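PDB 3MCS: putative monooxygenase, which is probably a monooxygenase, with two ferredoxin-like halves of the dimeric alpha+beta barrel type joined in one chain, though its substrate is not established. Local coordinates for residues 13-16 and 22-25; 28-33 and 78-83; 36-41 and 69-74; 150-155 and 160-165. All coordinates share one frame; numbering follows the deposited sequence.

In the fold
Interactions 1, 2 and 3 share helix 20-37 and follow it along its length, first against strand 7-15, then helix 75-87, then helix 65-73. Interactions 1 and 2 are buried and made of apolar and aromatic packing, without a hydrogen bond between their segments. Interaction 3, about 12 Å from interaction 2 between centres, is only partly buried and rests on a histidine-carboxylate bond; Y30 and H71 connect these two. Interaction 4 belongs to the other family region and lies nearer the centre of the chain, its centre about 23 to 25 Å from the others, where a ladder of backbone hydrogen bonds joins two strands, with apolar and aromatic packing on the faces.

Interaction 1: residues 13-16 and 22-25; sequences FEVK and SYKS
V15 lays one methyl on the ring of Y23, and this CH-pi contact dominates the meeting of segment 13-16 with helix residues 22-25. Its CG2 stands above the middle of the ring, 3.9 Å from the centroid of Y23 and only 8° off the ring normal. The two side chains cross at about a right angle, and the valine meets the flat of the ring.

The remaining contacts are apolar. V15 uses both branches: with CG1 anti to the backbone N (chi1 -175°), that methyl reaches back to the root of the tyrosine, V15 CG1 lying 3.8 Å from Y23 CB while CG2 takes the ring. F13, two residues earlier on the strand, adds a looser touch, with F13 CZ 4.4 Å from Y23 CD1. The backbones keep well apart, V15 CA and Y23 CA being 7.3 Å from each other, and no hydrogen bond joins the segments, so side chains bridge the gap. The polar end of the tyrosine is satisfied from another strand, its OH hydrogen-bonding to T48 OG1, which probably helps to hold the ring against the valine.

All three touching residues are buried, in the layer between helix 20-37 and the sheet near the start of the helix. F13 and V15 make backbone hydrogen bonds with S56 and T54 respectively, while F13 also packs on A88 and L92. Y23 extends the same layer to S56 of strand 55-62 and L205 of strand 194-209.

Interaction 2: residues 28-33 and 78-83; sequences EDYVNK and KDFKAV
Helix 20-37 and helix 75-87, two helices of the first antibiotic biosynthesis monooxygenase region, are joined here by an offset aromatic stack of Y30 on F80. The ring planes are 13° from parallel and their centroids lie 4.4 Å apart. The displacement is uneven: F80 CD2 sits over the centre of the tyrosine ring, whereas Y30 CD2 lies toward the rim of the phenylalanine ring.

The roots of both side chains join in. Y30 CB lies over the phenylalanine face in a CH-pi contact, 4.2 Å from the centroid of the F80 ring. From the other helix, F80 CB comes to 3.5 Å from Y30 CD1. Both residues hold CG trans to the main-chain nitrogen (chi1 172° for Y30, -172° for F80), and each ring thereby projects from its helix into the interface. The backbones are close at this point, with Y30 CA and F80 CA 6.2 Å apart.

Beyond the stack, the tyrosine hydroxyl has hydrogen-bond partners in E60 OE2 and H71 NE2, which hold the far end of the ring, and F80 also packs on T27. Both aromatic residues are buried. The arrangement is helix-helix packing through an offset pi stack, set within the alpha-helical layer of an alpha+beta barrel domain.

Interaction 3: residues 36-41 and 69-74; sequences GVEQGV and SNHTKN
H71 ND1 donates a hydrogen bond to E38 OE1, 2.7 Å away, and this is the bond that ties the end of helix 20-37 to helix 65-73. It is nearly straight, with 163° at the hydrogen. OE1 lies at the edge of the imidazole, in the ring plane, and is approached on the syn side of the carboxylate. The glutamate crosses the histidine at about a right angle, and the carboxylate and ring planes are 58° apart.

The second carboxylate oxygen faces N74, where it makes close contact without a hydrogen bond: E38 OE2 lies 3.4 Å from N74 CB. The asparagine amide comes from the opposite direction and runs almost parallel to the carboxylate, N74 ND2 approaching E38 CG at 3.5 Å. E38 spans the gap with its chain extended beyond CG (chi2 179°), which carries the carboxylate from the loop to the helix. E38 itself is the first residue to leave helical geometry after helix 20-37, while N74 occupies the N-cap position before helix 75-87 without capping it through its side chain.

The imidazole is gripped at both nitrogens, since NE2 is held by the Y30 hydroxyl. H71 is buried and its ring also meets that of Y62, so the histidine stands between the partly exposed E38 and the interior. This is a histidine-carboxylate hydrogen bond within a polar chain E38-H71-Y30-E60 that runs from the residue just after helix 20-37, through helix 65-73 and the middle of helix 20-37, to E60 of strand 55-62.

Interaction 4: residues 150-155 and 160-165; sequences VYLGTD and NKWCLF
Five backbone hydrogen bonds lace Y151, G153 and D155 to F165, C163 and K161. Y151 and F165 form one reciprocal pair, Y151 N reaching F165 O at 2.8 Å. G153 and C163 form the next, in which C163 N to G153 O is likewise 2.8 Å. D155 N then donates to K161 O at 3.0 Å, closing the ladder toward the turn.

Between these rungs lie the non-hydrogen-bonded pairs L152-L164 and T154-W162, whose side chains share one face of the sheet. T154 CG2 sits over the six-membered ring of W162, 3.3 Å from its centroid; the two residues lie side by side and point the same way. L152 comes to the rim of the indole instead, where a chi1 of 176°, swinging CG away from N, helps to bring L152 CD1 to 3.7 Å from W162 CE3 near the ring plane. Its root meets the other leucine, L152 CB being 3.9 Å from L164 CD1. On the opposite face Y151 and F165 touch lightly through their rings.

Indole NE1 bonds to D127, the Y151 hydroxyl to D104, and the K161 ammonium group (NZ) forms a salt bridge with D121. The segments make an antiparallel beta hairpin of the second family region; strand 147-155 also pairs with strand 91-104, a junction in keeping with a dimeric alpha+beta barrel whose two halves are fused in one chain.

Interaction 1: residues 13-16 and 22-25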
loop_
_atom_site.group_PDB
_atom_site.type_symbol
_atom_site.label_atom_id
_atom_site.label_comp_id
_atom_site.label_asym_id
_atom_site.label_seq_id
_atom_site.Cartn_x
_atom_site.Cartn_y
_atom_site.Cartn_z
ATOM N N PHE A 13 9.427 2.109 -8.279
ATOM C CA PHE A 13 10.538 2.328 -9.207
ATOM C C PHE A 13 11.203 3.655 -8.946
ATOM O O PHE A 13 10.582 4.575 -8.393
ATOM C CB PHE A 13 10.108 2.254 -10.673
ATOM C CG PHE A 13 9.151 3.324 -11.100
ATOM C CD1 PHE A 13 9.609 4.527 -11.578
ATOM C CD2 PHE A 13 7.788 3.101 -11.079
ATOM C CE1 PHE A 13 8.721 5.509 -11.993
ATOM C CE2 PHE A 13 6.905 4.074 -11.498
ATOM C CZ PHE A 13 7.375 5.276 -11.948
ATOM N N GLU A 14 12.461 3.750 -9.364
ATOM C CA GLU A 14 13.256 4.949 -9.172
ATOM C C GLU A 14 12.946 5.957 -10.278
ATOM O O GLU A 14 12.923 5.599 -11.462
ATOM C CB GLU A 14 14.728 4.581 -9.174
ATOM C CG GLU A 14 15.640 5.734 -8.927
ATOM C CD GLU A 14 17.062 5.321 -8.822
ATOM O OE1 GLU A 14 17.303 4.107 -8.620
ATOM O OE2 GLU A 14 17.928 6.209 -8.931
ATOM N N VAL A 15 12.719 7.216 -9.901
ATOM C CA VAL A 15 12.382 8.262 -10.874
ATOM C C VAL A 15 13.646 8.959 -11.376
ATOM O O VAL A 15 14.532 9.286 -10.601
ATOM C CB VAL A 15 11.389 9.307 -10.268
ATOM C CG1 VAL A 15 10.946 10.310 -11.302
ATOM C CG2 VAL A 15 10.162 8.626 -9.690
ATOM N N LYS A 16 13.729 9.176 -12.683
ATOM C CA LYS A 16 14.865 9.883 -13.251
ATOM C C LYS A 16 15.057 11.267 -12.607
ATOM O O LYS A 16 14.086 11.940 -12.212
ATOM C CB LYS A 16 14.719 10.059 -14.767
ATOM C CG LYS A 16 14.922 8.799 -15.581
ATOM C CD LYS A 16 15.095 9.102 -17.072
ATOM C CE LYS A 16 15.287 7.817 -17.869
ATOM N NZ LYS A 16 15.509 8.071 -19.326
ATOM N N SER A 22 7.169 15.221 -14.982
ATOM C CA SER A 22 6.512 14.279 -15.877
ATOM C C SER A 22 5.964 13.107 -15.104
ATOM O O SER A 22 4.879 12.619 -15.415
ATOM C CB SER A 22 7.454 13.782 -16.969
ATOM O OG SER A 22 7.662 14.772 -17.953
ATOM N N TYR A 23 6.724 12.654 -14.106
ATOM C CA TYR A 23 6.293 11.554 -13.253
ATOM C C TYR A 23 4.971 11.875 -12.552
ATOM O O TYR A 23 4.057 11.065 -12.604
ATOM C CB TYR A 23 7.393 11.184 -12.247
ATOM C CG TYR A 23 6.930 10.597 -10.915
ATOM C CD1 TYR A 23 6.306 9.358 -10.839
ATOM C CD2 TYR A 23 7.169 11.279 -9.720
ATOM C CE1 TYR A 23 5.897 8.831 -9.607
ATOM C CE2 TYR A 23 6.774 10.760 -8.494
ATOM C CZ TYR A 23 6.143 9.539 -8.443
ATOM O OH TYR A 23 5.755 9.039 -7.214
ATOM N N LYS A 24 4.866 13.057 -11.935
ATOM C CA LYS A 24 3.655 13.432 -11.173
ATOM C C LYS A 24 2.410 13.548 -12.080
ATOM O O LYS A 24 1.350 13.056 -11.740
ATOM C CB LYS A 24 3.879 14.728 -10.340
ATOM C CG LYS A 24 4.871 14.566 -9.169
ATOM C CD LYS A 24 5.172 15.875 -8.452
ATOM N N SER A 25 2.569 14.210 -13.217
ATOM C CA SER A 25 1.513 14.381 -14.205
ATOM C C SER A 25 0.952 13.062 -14.722
ATOM O O SER A 25 -0.277 12.876 -14.772
ATOM C CB SER A 25 2.050 15.176 -15.408
ATOM O OG SER A 25 1.474 16.449 -15.479
#

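Interaction 2: residues 28-33 and 78-83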
loop_
_atom_site.group_PDB
_atom_site.type_symbol
_atom_site.label_atom_id
_atom_site.label_comp_id
_atom_site.label_asym_id
_atom_site.label_seq_id
_atom_site.Cartn_x
_atom_site.Cartn_y
_atom_site.Cartn_z
ATOM N N GLU A 28 -0.770 11.114 -11.906
ATOM C CA GLU A 28 -2.077 11.709 -11.631
ATOM C C GLU A 28 -3.103 11.261 -12.685
ATOM O O GLU A 28 -4.192 10.792 -12.333
ATOM C CB GLU A 28 -2.011 13.242 -11.576
ATOM C CG GLU A 28 -1.407 13.810 -10.291
ATOM C CD GLU A 28 -1.254 15.342 -10.294
ATOM O OE1 GLU A 28 -1.686 16.020 -11.262
ATOM O OE2 GLU A 28 -0.678 15.859 -9.306
ATOM N N ASP A 29 -2.755 11.413 -13.966
ATOM C CA ASP A 29 -3.639 10.990 -15.043
ATOM C C ASP A 29 -4.008 9.513 -14.891
ATOM O O ASP A 29 -5.164 9.141 -15.026
ATOM C CB ASP A 29 -2.992 11.180 -16.425
ATOM C CG ASP A 29 -2.728 12.642 -16.778
ATOM O OD1 ASP A 29 -3.055 13.518 -15.946
ATOM O OD2 ASP A 29 -2.176 12.886 -17.892
ATOM N N TYR A 30 -3.026 8.675 -14.594
ATOM C CA TYR A 30 -3.262 7.231 -14.516
ATOM C C TYR A 30 -4.250 6.892 -13.431
ATOM O O TYR A 30 -5.200 6.126 -13.655
ATOM C CB TYR A 30 -1.924 6.515 -14.314
ATOM C CG TYR A 30 -1.976 5.040 -14.018
ATOM C CD1 TYR A 30 -2.423 4.146 -14.953
ATOM C CD2 TYR A 30 -1.488 4.541 -12.824
ATOM C CE1 TYR A 30 -2.449 2.790 -14.685
ATOM C CE2 TYR A 30 -1.490 3.188 -12.554
ATOM C CZ TYR A 30 -1.979 2.316 -13.487
ATOM O OH TYR A 30 -1.991 0.957 -13.246
ATOM N N VAL A 31 -4.049 7.489 -12.263
ATOM C CA VAL A 31 -4.925 7.218 -11.118
ATOM C C VAL A 31 -6.328 7.744 -11.393
ATOM O O VAL A 31 -7.312 7.041 -11.132
ATOM C CB VAL A 31 -4.338 7.791 -9.793
ATOM C CG1 VAL A 31 -5.324 7.681 -8.687
ATOM C CG2 VAL A 31 -3.052 7.079 -9.426
ATOM N N ASN A 32 -6.414 8.951 -11.954
ATOM C CA ASN A 32 -7.711 9.580 -12.251
ATOM C C ASN A 32 -8.502 8.925 -13.378
ATOM O O ASN A 32 -9.723 8.881 -13.326
ATOM C CB ASN A 32 -7.550 11.076 -12.576
ATOM C CG ASN A 32 -7.228 11.931 -11.345
ATOM O OD1 ASN A 32 -7.475 11.538 -10.199
ATOM N ND2 ASN A 32 -6.698 13.119 -11.590
ATOM N N LYS A 33 -7.812 8.423 -14.396
ATOM C CA LYS A 33 -8.499 7.819 -15.533
ATOM C C LYS A 33 -8.904 6.400 -15.190
ATOM O O LYS A 33 -9.942 5.939 -15.636
ATOM C CB LYS A 33 -7.666 7.878 -16.831
ATOM C CG LYS A 33 -8.432 7.320 -18.068
ATOM C CD LYS A 33 -7.605 7.353 -19.377
ATOM C CE LYS A 33 -8.406 6.845 -20.597
ATOM N NZ LYS A 33 -9.608 7.679 -20.919
ATOM N N LYS A 78 -2.338 1.321 -20.553
ATOM C CA LYS A 78 -1.559 1.347 -21.809
ATOM C C LYS A 78 -0.828 2.699 -21.969
ATOM O O LYS A 78 0.307 2.754 -22.464
ATOM C CB LYS A 78 -2.427 1.049 -23.047
ATOM N N ASP A 79 -1.465 3.784 -21.535
ATOM C CA ASP A 79 -0.840 5.088 -21.642
ATOM C C ASP A 79 0.295 5.250 -20.645
ATOM O O ASP A 79 1.383 5.715 -20.999
ATOM C CB ASP A 79 -1.875 6.200 -21.475
ATOM C CG ASP A 79 -2.743 6.351 -22.692
ATOM O OD1 ASP A 79 -2.485 5.600 -23.648
ATOM O OD2 ASP A 79 -3.657 7.215 -22.700
ATOM N N PHE A 80 0.050 4.825 -19.414
ATOM C CA PHE A 80 1.044 4.926 -18.345
ATOM C C PHE A 80 2.251 4.042 -18.602
ATOM O O PHE A 80 3.365 4.514 -18.528
ATOM C CB PHE A 80 0.399 4.601 -17.013
ATOM C CG PHE A 80 1.277 4.849 -15.837
ATOM C CD1 PHE A 80 1.767 6.116 -15.575
ATOM C CD2 PHE A 80 1.551 3.833 -14.944
ATOM C CE1 PHE A 80 2.556 6.362 -14.464
ATOM C CE2 PHE A 80 2.345 4.066 -13.841
ATOM C CZ PHE A 80 2.846 5.339 -13.602
ATOM N N LYS A 81 2.038 2.782 -18.952
ATOM C CA LYS A 81 3.169 1.882 -19.278
ATOM C C LYS A 81 3.992 2.364 -20.480
ATOM O O LYS A 81 5.160 1.980 -20.623
ATOM C CB LYS A 81 2.704 0.436 -19.482
ATOM C CG LYS A 81 2.303 -0.269 -18.152
ATOM N N ALA A 82 3.388 3.208 -21.319
ATOM C CA ALA A 82 4.082 3.834 -22.440
ATOM C C ALA A 82 5.023 4.956 -21.963
ATOM O O ALA A 82 5.991 5.322 -22.675
ATOM C CB ALA A 82 3.060 4.395 -23.452
ATOM N N VAL A 83 4.743 5.502 -20.769
ATOM C CA VAL A 83 5.524 6.621 -20.222
ATOM C C VAL A 83 6.595 6.192 -19.214
ATOM O O VAL A 83 7.613 6.859 -19.062
ATOM C CB VAL A 83 4.589 7.700 -19.598
ATOM C CG1 VAL A 83 5.370 8.677 -18.762
ATOM C CG2 VAL A 83 3.832 8.449 -20.689
#

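Interaction 3: residues 36-41 and 69-74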
loop_
_atom_site.group_PDB
_atom_site.type_symbol
_atom_site.label_atom_id
_atom_site.label_comp_id
_atom_site.label_asym_id
_atom_site.label_seq_id
_atom_site.Cartn_x
_atom_site.Cartn_y
_atom_site.Cartn_z
ATOM N N GLY A 36 -11.898 6.638 -12.398
ATOM C CA GLY A 36 -13.074 7.297 -12.945
ATOM C C GLY A 36 -13.888 6.453 -13.924
ATOM O O GLY A 36 -15.105 6.604 -14.022
ATOM N N VAL A 37 -13.218 5.532 -14.613
ATOM C CA VAL A 37 -13.815 4.774 -15.712
ATOM C C VAL A 37 -13.883 3.255 -15.575
ATOM O O VAL A 37 -14.818 2.649 -16.066
ATOM C CB VAL A 37 -12.997 5.100 -17.003
ATOM C CG1 VAL A 37 -13.181 4.047 -18.107
ATOM C CG2 VAL A 37 -13.317 6.532 -17.502
ATOM N N GLU A 38 -12.924 2.633 -14.902
ATOM C CA GLU A 38 -12.846 1.161 -14.901
ATOM C C GLU A 38 -13.612 0.424 -13.793
ATOM O O GLU A 38 -13.821 0.942 -12.700
ATOM C CB GLU A 38 -11.363 0.726 -14.925
ATOM C CG GLU A 38 -10.621 1.326 -16.121
ATOM C CD GLU A 38 -9.157 0.972 -16.188
ATOM O OE1 GLU A 38 -8.707 0.110 -15.402
ATOM O OE2 GLU A 38 -8.460 1.560 -17.052
ATOM N N GLN A 39 -14.006 -0.809 -14.120
ATOM C CA GLN A 39 -14.736 -1.696 -13.219
ATOM C C GLN A 39 -13.837 -2.639 -12.434
ATOM O O GLN A 39 -12.819 -3.108 -12.939
ATOM C CB GLN A 39 -15.693 -2.550 -14.032
ATOM C CG GLN A 39 -16.766 -1.748 -14.713
ATOM C CD GLN A 39 -17.739 -1.137 -13.729
ATOM O OE1 GLN A 39 -17.917 -1.647 -12.622
ATOM N NE2 GLN A 39 -18.389 -0.048 -14.136
ATOM N N GLY A 40 -14.254 -2.949 -11.211
ATOM C CA GLY A 40 -13.534 -3.862 -10.343
ATOM C C GLY A 40 -12.297 -3.290 -9.676
ATOM O O GLY A 40 -11.551 -4.018 -9.017
ATOM N N VAL A 41 -12.076 -1.997 -9.831
ATOM C CA VAL A 41 -10.919 -1.361 -9.235
ATOM C C VAL A 41 -11.357 -0.821 -7.896
ATOM O O VAL A 41 -12.231 0.033 -7.837
ATOM C CB VAL A 41 -10.335 -0.260 -10.139
ATOM C CG1 VAL A 41 -11.387 0.742 -10.514
ATOM C CG2 VAL A 41 -9.220 0.429 -9.442
ATOM N N SER A 69 -6.755 -8.084 -14.958
ATOM C CA SER A 69 -6.336 -8.368 -16.330
ATOM C C SER A 69 -6.934 -7.370 -17.328
ATOM O O SER A 69 -6.278 -6.989 -18.315
ATOM C CB SER A 69 -6.659 -9.812 -16.735
ATOM O OG SER A 69 -7.216 -9.874 -18.044
ATOM N N ASN A 70 -8.182 -6.967 -17.088
ATOM C CA ASN A 70 -8.819 -5.989 -17.958
ATOM C C ASN A 70 -8.157 -4.614 -17.799
ATOM O O ASN A 70 -7.985 -3.878 -18.752
ATOM C CB ASN A 70 -10.324 -5.934 -17.704
ATOM C CG ASN A 70 -11.097 -7.038 -18.428
ATOM O OD1 ASN A 70 -10.754 -7.443 -19.537
ATOM N ND2 ASN A 70 -12.175 -7.493 -17.811
ATOM N N HIS A 71 -7.761 -4.287 -16.586
ATOM C CA HIS A 71 -7.079 -3.043 -16.336
ATOM C C HIS A 71 -5.768 -2.992 -17.097
ATOM O O HIS A 71 -5.462 -1.970 -17.713
ATOM C CB HIS A 71 -6.830 -2.861 -14.843
ATOM C CG HIS A 71 -5.880 -1.746 -14.511
ATOM N ND1 HIS A 71 -6.255 -0.420 -14.509
ATOM C CD2 HIS A 71 -4.584 -1.773 -14.126
ATOM C CE1 HIS A 71 -5.221 0.324 -14.164
ATOM N NE2 HIS A 71 -4.195 -0.474 -13.926
ATOM N N THR A 72 -5.008 -4.086 -17.116
ATOM C CA THR A 72 -3.726 -4.031 -17.802
ATOM C C THR A 72 -3.903 -3.925 -19.318
ATOM O O THR A 72 -2.951 -3.619 -20.023
ATOM C CB THR A 72 -2.794 -5.195 -17.462
ATOM O OG1 THR A 72 -3.222 -6.364 -18.162
ATOM C CG2 THR A 72 -2.756 -5.443 -15.935
ATOM N N LYS A 73 -5.110 -4.161 -19.816
ATOM C CA LYS A 73 -5.394 -4.033 -21.240
ATOM C C LYS A 73 -6.139 -2.728 -21.583
ATOM O O LYS A 73 -6.210 -2.364 -22.760
ATOM C CB LYS A 73 -6.261 -5.185 -21.725
ATOM C CG LYS A 73 -5.680 -6.570 -21.690
ATOM C CD LYS A 73 -6.774 -7.545 -22.098
ATOM C CE LYS A 73 -6.421 -8.997 -21.917
ATOM N NZ LYS A 73 -7.605 -9.834 -22.358
ATOM N N ASN A 74 -6.689 -2.035 -20.578
ATOM C CA ASN A 74 -7.487 -0.817 -20.826
ATOM C C ASN A 74 -6.585 0.389 -21.090
ATOM O O ASN A 74 -5.374 0.313 -20.895
ATOM C CB ASN A 74 -8.454 -0.566 -19.658
ATOM C CG ASN A 74 -9.781 0.071 -20.082
ATOM O OD1 ASN A 74 -9.913 0.708 -21.123
ATOM N ND2 ASN A 74 -10.779 -0.126 -19.254
#

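Interaction 4: residues 150-155 and 160-165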
loop_
_atom_site.group_PDB
_atom_site.type_symbol
_atom_site.label_atom_id
_atom_site.label_comp_id
_atom_site.label_asym_id
_atom_site.label_seq_id
_atom_site.Cartn_x
_atom_site.Cartn_y
_atom_site.Cartn_z
ATOM N N VAL A 150 -6.009 0.389 6.164
ATOM C CA VAL A 150 -4.977 -0.551 6.542
ATOM C C VAL A 150 -5.069 -1.751 5.599
ATOM O O VAL A 150 -6.102 -2.419 5.560
ATOM C CB VAL A 150 -5.064 -1.030 8.034
ATOM C CG1 VAL A 150 -4.865 0.126 8.973
ATOM C CG2 VAL A 150 -6.393 -1.740 8.337
ATOM N N TYR A 151 -4.037 -1.979 4.786
ATOM C CA TYR A 151 -3.978 -3.183 3.971
ATOM C C TYR A 151 -2.806 -4.018 4.487
ATOM O O TYR A 151 -1.668 -3.550 4.477
ATOM C CB TYR A 151 -3.792 -2.917 2.473
ATOM C CG TYR A 151 -4.864 -2.106 1.760
ATOM C CD1 TYR A 151 -6.178 -1.991 2.253
ATOM C CD2 TYR A 151 -4.590 -1.542 0.520
ATOM C CE1 TYR A 151 -7.149 -1.262 1.571
ATOM C CE2 TYR A 151 -5.547 -0.817 -0.168
ATOM C CZ TYR A 151 -6.832 -0.686 0.347
ATOM O OH TYR A 151 -7.784 0.031 -0.362
ATOM N N LEU A 152 -3.092 -5.235 4.931
ATOM C CA LEU A 152 -2.081 -6.130 5.486
ATOM C C LEU A 152 -2.084 -7.441 4.733
ATOM O O LEU A 152 -3.133 -8.083 4.589
ATOM C CB LEU A 152 -2.375 -6.429 6.960
ATOM C CG LEU A 152 -1.463 -7.440 7.668
ATOM C CD1 LEU A 152 -0.034 -6.909 7.825
ATOM C CD2 LEU A 152 -2.030 -7.784 9.006
ATOM N N GLY A 153 -0.913 -7.855 4.269
ATOM C CA GLY A 153 -0.803 -9.122 3.553
ATOM C C GLY A 153 0.604 -9.673 3.497
ATOM O O GLY A 153 1.534 -9.058 4.014
ATOM N N THR A 154 0.748 -10.836 2.869
ATOM C CA THR A 154 2.038 -11.500 2.765
ATOM C C THR A 154 2.439 -11.627 1.297
ATOM O O THR A 154 1.612 -11.843 0.423
ATOM C CB THR A 154 1.995 -12.868 3.462
ATOM O OG1 THR A 154 0.960 -13.688 2.899
ATOM C CG2 THR A 154 1.710 -12.683 4.957
ATOM N N ASP A 155 3.719 -11.462 1.024
ATOM C CA ASP A 155 4.188 -11.529 -0.331
ATOM C C ASP A 155 3.973 -12.962 -0.863
ATOM O O ASP A 155 4.191 -13.950 -0.146
ATOM C CB ASP A 155 5.651 -11.079 -0.392
ATOM C CG ASP A 155 6.151 -10.885 -1.816
ATOM O OD1 ASP A 155 5.888 -11.754 -2.665
ATOM O OD2 ASP A 155 6.818 -9.864 -2.084
ATOM N N ASN A 160 6.709 -15.206 4.640
ATOM C CA ASN A 160 7.277 -14.647 5.856
ATOM C C ASN A 160 7.477 -13.124 5.725
ATOM O O ASN A 160 7.827 -12.457 6.699
ATOM C CB ASN A 160 8.596 -15.326 6.207
ATOM C CG ASN A 160 8.452 -16.827 6.417
ATOM O OD1 ASN A 160 9.300 -17.606 5.968
ATOM N ND2 ASN A 160 7.373 -17.243 7.066
ATOM N N LYS A 161 7.244 -12.589 4.522
ATOM C CA LYS A 161 7.411 -11.170 4.236
ATOM C C LYS A 161 6.063 -10.486 4.320
ATOM O O LYS A 161 5.279 -10.565 3.392
ATOM C CB LYS A 161 7.996 -11.020 2.844
ATOM C CG LYS A 161 8.552 -9.648 2.440
ATOM C CD LYS A 161 9.326 -9.792 1.104
ATOM C CE LYS A 161 10.542 -8.870 0.975
ATOM N NZ LYS A 161 11.701 -9.294 1.831
ATOM N N TRP A 162 5.768 -9.847 5.445
ATOM C CA TRP A 162 4.506 -9.127 5.605
ATOM C C TRP A 162 4.609 -7.690 5.080
ATOM O O TRP A 162 5.624 -7.032 5.297
ATOM C CB TRP A 162 4.109 -9.117 7.069
ATOM C CG TRP A 162 3.775 -10.445 7.554
ATOM C CD1 TRP A 162 4.649 -11.436 7.888
ATOM C CD2 TRP A 162 2.464 -10.965 7.774
ATOM N NE1 TRP A 162 3.961 -12.551 8.297
ATOM C CE2 TRP A 162 2.617 -12.292 8.244
ATOM C CE3 TRP A 162 1.175 -10.440 7.631
ATOM C CZ2 TRP A 162 1.528 -13.110 8.552
ATOM C CZ3 TRP A 162 0.092 -11.252 7.953
ATOM C CH2 TRP A 162 0.282 -12.577 8.400
ATOM N N CYS A 163 3.554 -7.216 4.413
ATOM C CA CYS A 163 3.502 -5.871 3.836
ATOM C C CYS A 163 2.319 -5.127 4.364
ATOM O O CYS A 163 1.185 -5.596 4.207
ATOM C CB CYS A 163 3.349 -5.941 2.321
ATOM S SG CYS A 163 4.730 -6.758 1.474
ATOM N N LEU A 164 2.571 -3.949 4.947
ATOM C CA LEU A 164 1.512 -3.129 5.545
ATOM C C LEU A 164 1.454 -1.720 4.964
ATOM O O LEU A 164 2.390 -0.940 5.111
ATOM C CB LEU A 164 1.713 -3.031 7.053
ATOM C CG LEU A 164 0.613 -2.265 7.776
ATOM C CD1 LEU A 164 -0.706 -3.007 7.574
ATOM C CD2 LEU A 164 0.909 -2.065 9.282
ATOM N N PHE A 165 0.349 -1.408 4.299
ATOM C CA PHE A 165 0.100 -0.074 3.769
ATOM C C PHE A 165 -0.986 0.534 4.604
ATOM O O PHE A 165 -2.005 -0.098 4.831
ATOM C CB PHE A 165 -0.360 -0.117 2.328
ATOM C CG PHE A 165 -0.586 1.251 1.722
ATOM C CD1 PHE A 165 0.479 2.138 1.567
ATOM C CD2 PHE A 165 -1.845 1.636 1.272
ATOM C CE1 PHE A 165 0.294 3.386 0.995
ATOM C CE2 PHE A 165 -2.042 2.892 0.684
ATOM C CZ PHE A 165 -0.971 3.774 0.557
#